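Local atomic coordinates of regulatory protein (Pseudomonas aeruginosa, PDB entry 5J2Y), a protein that represses quorum-sensing and virulence genes by binding promoter DNA, probably through a helix-turn-helix domain. Residues 23-26 with 27-31; 59-63 with 64-68; 67-70 with 71-75. All coordinates share one frame; numbering follows the deposited sequence. Where two conformers were deposited one is given.

Contact 1. Residues 23-26 with 27-31; sequences RRES and QETFW. With nucleotides of chain C.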
loop_
_atom_site.group_PDB
_atom_site.type_symbol
_atom_site.label_atom_id
_atom_site.label_comp_id
_atom_site.label_asym_id
_atom_site.label_seq_id
_atom_site.Cartn_x
_atom_site.Cartn_y
_atom_site.Cartn_z
ATOM N N ARG A 23 -12.089 -1.164 -2.290
ATOM C CA ARG A 23 -12.568 -0.734 -0.967
ATOM C C ARG A 23 -13.047 0.711 -0.980
ATOM O O ARG A 23 -13.444 1.266 0.066
ATOM C CB ARG A 23 -11.474 -0.918 0.068
ATOM C CG ARG A 23 -11.085 -2.366 0.239
ATOM C CD ARG A 23 -9.790 -2.439 0.999
ATOM N NE ARG A 23 -10.011 -1.918 2.340
ATOM C CZ ARG A 23 -9.046 -1.626 3.181
ATOM N NH1 ARG A 23 -9.349 -1.168 4.384
ATOM N NH2 ARG A 23 -7.790 -1.775 2.785
ATOM N N ARG A 24 -13.038 1.294 -2.174
ATOM C CA ARG A 24 -13.432 2.661 -2.401
ATOM C C ARG A 24 -12.665 3.592 -1.444
ATOM O O ARG A 24 -13.251 4.397 -0.771
ATOM C CB ARG A 24 -14.958 2.790 -2.268
ATOM C CG ARG A 24 -15.770 1.894 -3.219
ATOM N N GLU A 25 -11.341 3.459 -1.407
ATOM C CA GLU A 25 -10.486 4.325 -0.573
ATOM C C GLU A 25 -9.638 5.276 -1.416
ATOM O O GLU A 25 -9.103 4.895 -2.457
ATOM C CB GLU A 25 -9.573 3.498 0.336
ATOM C CG GLU A 25 -10.307 2.659 1.356
ATOM C CD GLU A 25 -9.373 1.891 2.280
ATOM O OE1 GLU A 25 -8.159 1.780 1.986
ATOM O OE2 GLU A 25 -9.860 1.364 3.306
ATOM N N SER A 26 -9.500 6.507 -0.954
ATOM C CA SER A 26 -8.568 7.405 -1.568
ATOM C C SER A 26 -7.096 6.902 -1.407
ATOM O O SER A 26 -6.772 6.132 -0.506
ATOM C CB SER A 26 -8.705 8.795 -0.947
ATOM O OG SER A 26 -8.360 8.764 0.432
ATOM N N GLN A 27 -6.212 7.400 -2.264
ATOM C CA GLN A 27 -4.783 7.218 -2.105
ATOM C C GLN A 27 -4.315 7.689 -0.731
ATOM O O GLN A 27 -3.551 7.009 -0.091
ATOM C CB GLN A 27 -4.016 7.981 -3.190
ATOM C CG GLN A 27 -4.177 7.365 -4.564
ATOM C CD GLN A 27 -3.421 8.146 -5.604
ATOM O OE1 GLN A 27 -3.029 9.278 -5.363
ATOM N NE2 GLN A 27 -3.188 7.531 -6.757
ATOM N N GLU A 28 -4.806 8.836 -0.278
ATOM C CA GLU A 28 -4.406 9.377 1.026
ATOM C C GLU A 28 -4.741 8.383 2.108
ATOM O O GLU A 28 -3.910 8.107 2.980
ATOM C CB GLU A 28 -5.133 10.701 1.301
ATOM C CG GLU A 28 -4.920 11.370 2.679
ATOM C CD GLU A 28 -3.459 11.584 3.084
ATOM O OE1 GLU A 28 -2.612 11.839 2.197
ATOM O OE2 GLU A 28 -3.165 11.512 4.309
ATOM N N THR A 29 -5.973 7.857 2.046
ATOM C CA THR A 29 -6.495 6.993 3.099
ATOM C C THR A 29 -5.662 5.707 3.105
ATOM O O THR A 29 -5.143 5.293 4.105
ATOM C CB THR A 29 -8.005 6.678 2.877
ATOM O OG1 THR A 29 -8.802 7.867 3.050
ATOM C CG2 THR A 29 -8.496 5.666 3.855
ATOM N N PHE A 30 -5.486 5.127 1.936
ATOM C CA PHE A 30 -4.837 3.840 1.806
ATOM C C PHE A 30 -3.332 3.907 2.110
ATOM O O PHE A 30 -2.800 3.159 2.965
ATOM C CB PHE A 30 -5.070 3.329 0.403
ATOM C CG PHE A 30 -4.450 1.984 0.142
ATOM C CD1 PHE A 30 -5.109 0.808 0.492
ATOM C CD2 PHE A 30 -3.248 1.902 -0.468
ATOM C CE1 PHE A 30 -4.557 -0.412 0.226
ATOM C CE2 PHE A 30 -2.682 0.695 -0.727
ATOM C CZ PHE A 30 -3.317 -0.473 -0.368
ATOM N N TRP A 31 -2.643 4.846 1.481
ATOM C CA TRP A 31 -1.193 4.875 1.625
ATOM C C TRP A 31 -0.687 5.386 2.974
ATOM O O TRP A 31 0.390 4.988 3.428
ATOM C CB TRP A 31 -0.591 5.646 0.502
ATOM C CG TRP A 31 -0.695 4.921 -0.709
ATOM C CD1 TRP A 31 -1.617 5.105 -1.706
ATOM C CD2 TRP A 31 0.140 3.838 -1.120
ATOM N NE1 TRP A 31 -1.406 4.194 -2.723
ATOM C CE2 TRP A 31 -0.322 3.418 -2.392
ATOM C CE3 TRP A 31 1.238 3.180 -0.536
ATOM C CZ2 TRP A 31 0.277 2.406 -3.096
ATOM C CZ3 TRP A 31 1.821 2.161 -1.211
ATOM C CH2 TRP A 31 1.337 1.769 -2.502
ATOM P P DT C 7 -7.887 9.004 -5.664
ATOM O OP1 DT C 7 -8.274 7.676 -6.200
ATOM O OP2 DT C 7 -7.258 9.098 -4.312
ATOM O "O5'" DT C 7 -6.962 9.730 -6.720
ATOM C "C5'" DT C 7 -7.316 9.761 -8.102
ATOM C "C4'" DT C 7 -6.263 10.502 -8.894
ATOM O "O4'" DT C 7 -6.172 11.874 -8.450
ATOM C "C3'" DT C 7 -4.842 9.942 -8.820
ATOM O "O3'" DT C 7 -4.430 9.845 -10.179
ATOM C "C2'" DT C 7 -4.060 11.010 -8.071
ATOM C "C1'" DT C 7 -4.808 12.262 -8.450
ATOM N N1 DT C 7 -4.673 13.399 -7.525
ATOM C C2 DT C 7 -4.306 14.608 -8.056
ATOM O O2 DT C 7 -4.012 14.755 -9.229
ATOM N N3 DT C 7 -4.273 15.642 -7.156
ATOM C C4 DT C 7 -4.568 15.583 -5.807
ATOM O O4 DT C 7 -4.493 16.596 -5.118
ATOM C C5 DT C 7 -4.961 14.285 -5.320
ATOM C C7 DT C 7 -5.288 14.123 -3.870
ATOM C C6 DT C 7 -5.013 13.274 -6.195
HETATM O O HOH W 1 -10.685 7.258 1.437
#
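With chi1 at 64°, S26 holds OG between its own backbone N and carbonyl carbon, and T29, with OG1 anti to its carbonyl carbon, turns its hydroxyl back along the first helical turn, so S26 OG and T29 OG1 lie 2.8 Å apart. A water also links the two residues: it accepts from S26 N (2.8 Å) and hydrogen-bonds to T29 OG1. S26 is the N-cap of helix 27-32, a place where a short hydroxyl side chain can reach the first turn, and the first helical bond runs from F30 N to S26 O (2.9 Å, 166° at the hydrogen). Just before it, R24 ends helix 9-22 in a Schellman motif. This N-terminal end of what is probably the first helix of a helix-turn-helix faces DNA: Q27 N donates to OP2 of DT7 of chain C at 2.9 Å, nearly straight. The Q27 side chain lies extended against the sugar of that nucleotide, its amide fixed by Q38 and E45 of helix 38-45 and by another phosphate. E25 brings OE1 to the edge of the F30 ring, 3.5 Å from CD1, the carboxylate turned 56° from the ring. E25 CD sits over one face of the R23 guanidinium, where R23 NH1 and E25 OE2 pair through charge alone; R33 also binds this carboxylate, while R23 reaches Y61 and D68.

Contact 2. Residues 59-63 with 64-68; sequences HFYIE and GQITD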
loop_
_atom_site.group_PDB
_atom_site.type_symbol
_atom_site.label_atom_id
_atom_site.label_comp_id
_atom_site.label_asym_id
_atom_site.label_seq_id
_atom_site.Cartn_x
_atom_site.Cartn_y
_atom_site.Cartn_z
ATOM N N HIS A 59 2.834 -6.675 0.556
ATOM C CA HIS A 59 2.661 -8.137 0.512
ATOM C C HIS A 59 1.926 -8.694 1.741
ATOM O O HIS A 59 0.877 -9.324 1.639
ATOM C CB HIS A 59 3.991 -8.842 0.372
ATOM C CG HIS A 59 3.860 -10.320 0.434
ATOM N ND1 HIS A 59 3.269 -11.065 -0.565
ATOM C CD2 HIS A 59 4.185 -11.193 1.411
ATOM C CE1 HIS A 59 3.281 -12.338 -0.224
ATOM N NE2 HIS A 59 3.823 -12.440 0.976
ATOM N N PHE A 60 2.450 -8.391 2.907
ATOM C CA PHE A 60 1.861 -8.919 4.131
ATOM C C PHE A 60 0.473 -8.365 4.404
ATOM O O PHE A 60 -0.371 -9.039 5.009
ATOM C CB PHE A 60 2.793 -8.647 5.317
ATOM C CG PHE A 60 4.065 -9.433 5.251
ATOM C CD1 PHE A 60 4.030 -10.844 5.217
ATOM C CD2 PHE A 60 5.307 -8.797 5.239
ATOM C CE1 PHE A 60 5.207 -11.576 5.157
ATOM C CE2 PHE A 60 6.486 -9.539 5.196
ATOM C CZ PHE A 60 6.439 -10.914 5.148
ATOM N N TYR A 61 0.255 -7.126 3.988
ATOM C CA TYR A 61 -1.049 -6.499 4.132
ATOM C C TYR A 61 -2.131 -7.126 3.251
ATOM O O TYR A 61 -3.219 -7.440 3.705
ATOM C CB TYR A 61 -0.947 -5.015 3.781
ATOM C CG TYR A 61 -2.238 -4.256 3.961
ATOM C CD1 TYR A 61 -2.737 -3.962 5.210
ATOM C CD2 TYR A 61 -2.966 -3.821 2.849
ATOM C CE1 TYR A 61 -3.920 -3.226 5.371
ATOM C CE2 TYR A 61 -4.140 -3.111 2.998
ATOM C CZ TYR A 61 -4.611 -2.802 4.255
ATOM O OH TYR A 61 -5.808 -2.108 4.363
ATOM N N ILE A 62 -1.821 -7.254 1.982
ATOM C CA ILE A 62 -2.754 -7.785 0.993
ATOM C C ILE A 62 -3.155 -9.248 1.295
ATOM O O ILE A 62 -4.337 -9.597 1.254
ATOM C CB ILE A 62 -2.146 -7.617 -0.411
ATOM C CG1 ILE A 62 -2.317 -6.174 -0.844
ATOM C CG2 ILE A 62 -2.828 -8.503 -1.432
ATOM C CD1 ILE A 62 -1.309 -5.743 -1.871
ATOM N N GLU A 63 -2.197 -10.070 1.704
ATOM C CA GLU A 63 -2.505 -11.449 2.109
ATOM C C GLU A 63 -3.244 -11.545 3.485
ATOM O O GLU A 63 -3.665 -12.612 3.915
ATOM C CB GLU A 63 -1.250 -12.313 1.988
ATOM C CG GLU A 63 -0.329 -12.237 3.184
ATOM C CD GLU A 63 0.849 -13.244 3.133
ATOM O OE1 GLU A 63 1.579 -13.424 4.171
ATOM O OE2 GLU A 63 1.036 -13.872 2.058
ATOM N N GLY A 64 -3.485 -10.415 4.137
ATOM C CA GLY A 64 -4.283 -10.383 5.372
ATOM C C GLY A 64 -3.481 -10.581 6.637
ATOM O O GLY A 64 -4.036 -10.691 7.705
ATOM N N GLN A 65 -2.166 -10.618 6.538
ATOM C CA GLN A 65 -1.320 -10.908 7.719
ATOM C C GLN A 65 -1.073 -9.715 8.632
ATOM O O GLN A 65 -0.696 -9.894 9.759
ATOM C CB GLN A 65 0.007 -11.487 7.267
ATOM C CG GLN A 65 0.900 -11.852 8.427
ATOM C CD GLN A 65 2.050 -12.747 8.027
ATOM O OE1 GLN A 65 2.006 -13.404 6.976
ATOM N NE2 GLN A 65 3.102 -12.769 8.858
ATOM N N ILE A 66 -1.232 -8.509 8.109
ATOM C CA ILE A 66 -1.178 -7.259 8.854
ATOM C C ILE A 66 -2.515 -6.594 8.689
ATOM O O ILE A 66 -2.952 -6.411 7.542
ATOM C CB ILE A 66 -0.180 -6.268 8.230
ATOM C CG1 ILE A 66 1.233 -6.705 8.512
ATOM C CG2 ILE A 66 -0.391 -4.837 8.722
ATOM C CD1 ILE A 66 2.259 -5.978 7.663
ATOM N N THR A 67 -3.122 -6.174 9.804
ATOM C CA THR A 67 -4.481 -5.637 9.789
ATOM C C THR A 67 -4.501 -4.114 9.935
ATOM O O THR A 67 -3.595 -3.512 10.508
ATOM C CB THR A 67 -5.363 -6.150 10.952
ATOM O OG1 THR A 67 -4.884 -5.594 12.178
ATOM C CG2 THR A 67 -5.371 -7.681 11.055
ATOM N N ASP A 68 -5.565 -3.509 9.421
ATOM C CA ASP A 68 -5.773 -2.088 9.528
ATOM C C ASP A 68 -5.632 -1.693 10.972
ATOM O O ASP A 68 -5.123 -0.624 11.259
ATOM C CB ASP A 68 -7.170 -1.714 9.037
ATOM C CG ASP A 68 -7.279 -1.688 7.511
ATOM O OD1 ASP A 68 -6.253 -1.738 6.799
ATOM O OD2 ASP A 68 -8.405 -1.586 7.003
HETATM O O HOH W 2 -5.448 -6.678 5.983
#
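Backbone hydrogen bonds tie F60 and Y61, in the last turn of helix 52-62, to the residues that leave it. F60 O accepts two donors: Q65 N at 2.8 Å, almost in line with the carbonyl bond, and I66 N, at 3.3 Å and above the carbonyl plane. G64 N closes the turn on Y61 O at 3.0 Å. The Q65 N to F60 O and G64 N to Y61 O bonds make a Schellman motif, and glycine suits it because G64 has a phi of 89°, where a CB would press against the carbonyl oxygen of E63. A water adds a bridge by donating to both Y61 O and I66 O.

Among the side chains, Y61 OH hydrogen-bonds D68 OD1 (2.5 Å). The phenol meets the syn lone pair of the carboxylate, which lies at the edge of the ring with the two planes only 27° apart. With CG anti to the backbone N (chi1 -177°) the ring is directed toward D68, and the length of a tyrosine carries its hydroxyl to the carboxylate. The apolar part is supplied by I66, whose CD1 rests on F60 CB at 3.6 Å, while its CG2 lies near Y61 CD1.

Beside R23, F34 meets the Y61 ring edge-to-face. The loop joins helix 52-62 to helix 68-75, whose L71 packs on Y61 and I66, while I62 faces helix 9-22.

Contact 3. Residues 67-70 with 71-75; sequences TDRQ and LADLR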
loop_
_atom_site.group_PDB
_atom_site.type_symbol
_atom_site.label_atom_id
_atom_site.label_comp_id
_atom_site.label_asym_id
_atom_site.label_seq_id
_atom_site.Cartn_x
_atom_site.Cartn_y
_atom_site.Cartn_z
ATOM N N THR A 67 -3.122 -6.174 9.804
ATOM C CA THR A 67 -4.481 -5.637 9.789
ATOM C C THR A 67 -4.501 -4.114 9.935
ATOM O O THR A 67 -3.595 -3.512 10.508
ATOM C CB THR A 67 -5.363 -6.150 10.952
ATOM O OG1 THR A 67 -4.884 -5.594 12.178
ATOM C CG2 THR A 67 -5.371 -7.681 11.055
ATOM N N ASP A 68 -5.565 -3.509 9.421
ATOM C CA ASP A 68 -5.773 -2.088 9.528
ATOM C C ASP A 68 -5.632 -1.693 10.972
ATOM O O ASP A 68 -5.123 -0.624 11.259
ATOM C CB ASP A 68 -7.170 -1.714 9.037
ATOM C CG ASP A 68 -7.279 -1.688 7.511
ATOM O OD1 ASP A 68 -6.253 -1.738 6.799
ATOM O OD2 ASP A 68 -8.405 -1.586 7.003
ATOM N N ARG A 69 -6.093 -2.547 11.894
ATOM C CA ARG A 69 -6.109 -2.170 13.315
ATOM C C ARG A 69 -4.701 -2.151 13.898
ATOM O O ARG A 69 -4.306 -1.223 14.613
ATOM C CB ARG A 69 -7.022 -3.092 14.167
ATOM C CG ARG A 69 -6.950 -2.724 15.654
ATOM C CD ARG A 69 -7.641 -3.721 16.545
ATOM N NE ARG A 69 -9.083 -3.559 16.528
ATOM C CZ ARG A 69 -9.825 -3.066 17.511
ATOM N NH1 ARG A 69 -9.288 -2.633 18.639
ATOM N NH2 ARG A 69 -11.136 -2.984 17.327
ATOM N N GLN A 70 -3.958 -3.203 13.617
ATOM C CA GLN A 70 -2.539 -3.191 13.887
ATOM C C GLN A 70 -1.855 -1.912 13.373
ATOM O O GLN A 70 -1.089 -1.308 14.071
ATOM C CB GLN A 70 -1.898 -4.385 13.225
ATOM C CG GLN A 70 -2.135 -5.677 13.953
ATOM C CD GLN A 70 -1.388 -6.782 13.235
ATOM O OE1 GLN A 70 -1.588 -6.988 12.028
ATOM N NE2 GLN A 70 -0.476 -7.452 13.940
ATOM N N LEU A 71 -2.137 -1.485 12.154
ATOM C CA LEU A 71 -1.448 -0.274 11.622
ATOM C C LEU A 71 -1.899 0.966 12.387
ATOM O O LEU A 71 -1.071 1.740 12.803
ATOM C CB LEU A 71 -1.651 -0.112 10.113
ATOM C CG LEU A 71 -1.004 -1.264 9.344
ATOM C CD1 LEU A 71 -1.492 -1.375 7.910
ATOM C CD2 LEU A 71 0.495 -1.061 9.318
ATOM N N ALA A 72 -3.214 1.123 12.571
ATOM C CA ALA A 72 -3.785 2.218 13.373
ATOM C C ALA A 72 -3.221 2.283 14.790
ATOM O O ALA A 72 -2.908 3.373 15.287
ATOM C CB ALA A 72 -5.279 2.134 13.409
ATOM N N ASP A 73 -3.004 1.130 15.405
ATOM C CA ASP A 73 -2.353 1.104 16.737
ATOM C C ASP A 73 -0.972 1.678 16.667
ATOM O O ASP A 73 -0.551 2.392 17.548
ATOM C CB ASP A 73 -2.240 -0.318 17.292
ATOM C CG ASP A 73 -3.594 -0.904 17.739
ATOM O OD1 ASP A 73 -4.600 -0.182 17.914
ATOM O OD2 ASP A 73 -3.643 -2.116 17.938
ATOM N N LEU A 74 -0.260 1.350 15.600
ATOM C CA LEU A 74 1.124 1.800 15.428
ATOM C C LEU A 74 1.243 3.265 15.070
ATOM O O LEU A 74 2.193 3.891 15.491
ATOM C CB LEU A 74 1.854 0.898 14.433
ATOM C CG LEU A 74 1.968 -0.514 15.033
ATOM C CD1 LEU A 74 2.255 -1.574 13.983
ATOM C CD2 LEU A 74 2.995 -0.552 16.175
ATOM N N ARG A 75 0.304 3.839 14.321
ATOM C CA ARG A 75 0.307 5.309 14.072
ATOM C C ARG A 75 0.338 6.101 15.376
ATOM O O ARG A 75 1.123 7.005 15.549
ATOM C CB ARG A 75 -0.960 5.806 13.348
ATOM C CG ARG A 75 -0.972 5.767 11.830
ATOM C CD ARG A 75 -1.893 6.840 11.243
ATOM N NE ARG A 75 -2.741 6.297 10.182
ATOM C CZ ARG A 75 -3.236 6.977 9.143
ATOM N NH1 ARG A 75 -2.974 8.274 8.933
ATOM N NH2 ARG A 75 -4.013 6.326 8.306
#
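R69 and D73, one turn apart on helix 68-75, slant past each other rather than pairing: the guanidinium and carboxylate planes stand 77° apart, and R69 CG is 4.1 Å from D73 OD2. The arginine chain bends at chi3, and R69 NH1 stays 5.3 Å from D73 OD1, so the opposite charges may attract weakly but form no salt bridge. The direct link between the two residues is a backbone bond, D73 N to R69 O at 2.8 Å.

L71 and L74 each lay their branch against the carbonyl oxygen one turn earlier. With CG beside the backbone N (chi1 -64°), L71 leans back so that its CG is 3.6 Å from T67 O, the oxygen its own N-H bonds, and its side chain also packs on I66, F34 and R33. L74 does likewise over Q70. A72, whose side chain is a lone CB, fits close to D68 O, to which its backbone N makes a nearly straight bond (174°). D68 points away from the later turn, and its carboxylate is held by Y61 and R23; an acidic residue in the first turn also probably suits the helix dipole.

At the start, T67 and Q70 face each other and exchange bonds. Q70 N donates to T67 OG1 at 2.9 Å, and Q70, turned back toward the helix start, offers OE1 to T67 N at 2.8 Å, the donor lying in the amide plane on a lone pair. This reciprocal pair is a capping box, with threonine at the N-cap and glutamine three residues on, a common way of starting an alpha helix.

How the contacts relate
Contact 1 is the one that meets DNA; contacts 2 and 3 keep their nearest atoms about 14 and 12 Å from it. R23 ties contact 1 to the others: its NH2 is 2.6 Å from Y61 OH, a probable hydrogen bond, and its NH1 makes a 2.8 Å salt bridge with D68 OD2. F30 CE1 also packs on Y61 CE2 at 3.9 Å. Contacts 2 and 3 share T67 and D68, their centres about 11 Å apart, and L71 bridges them, its CG 3.7 Å from I66 CG2. D68, the first residue of helix 68-75, is thus common to both contacts, and its bonds to R23 and Y61 link the start of that helix to the loop before helix 27-32 and to helix 52-62.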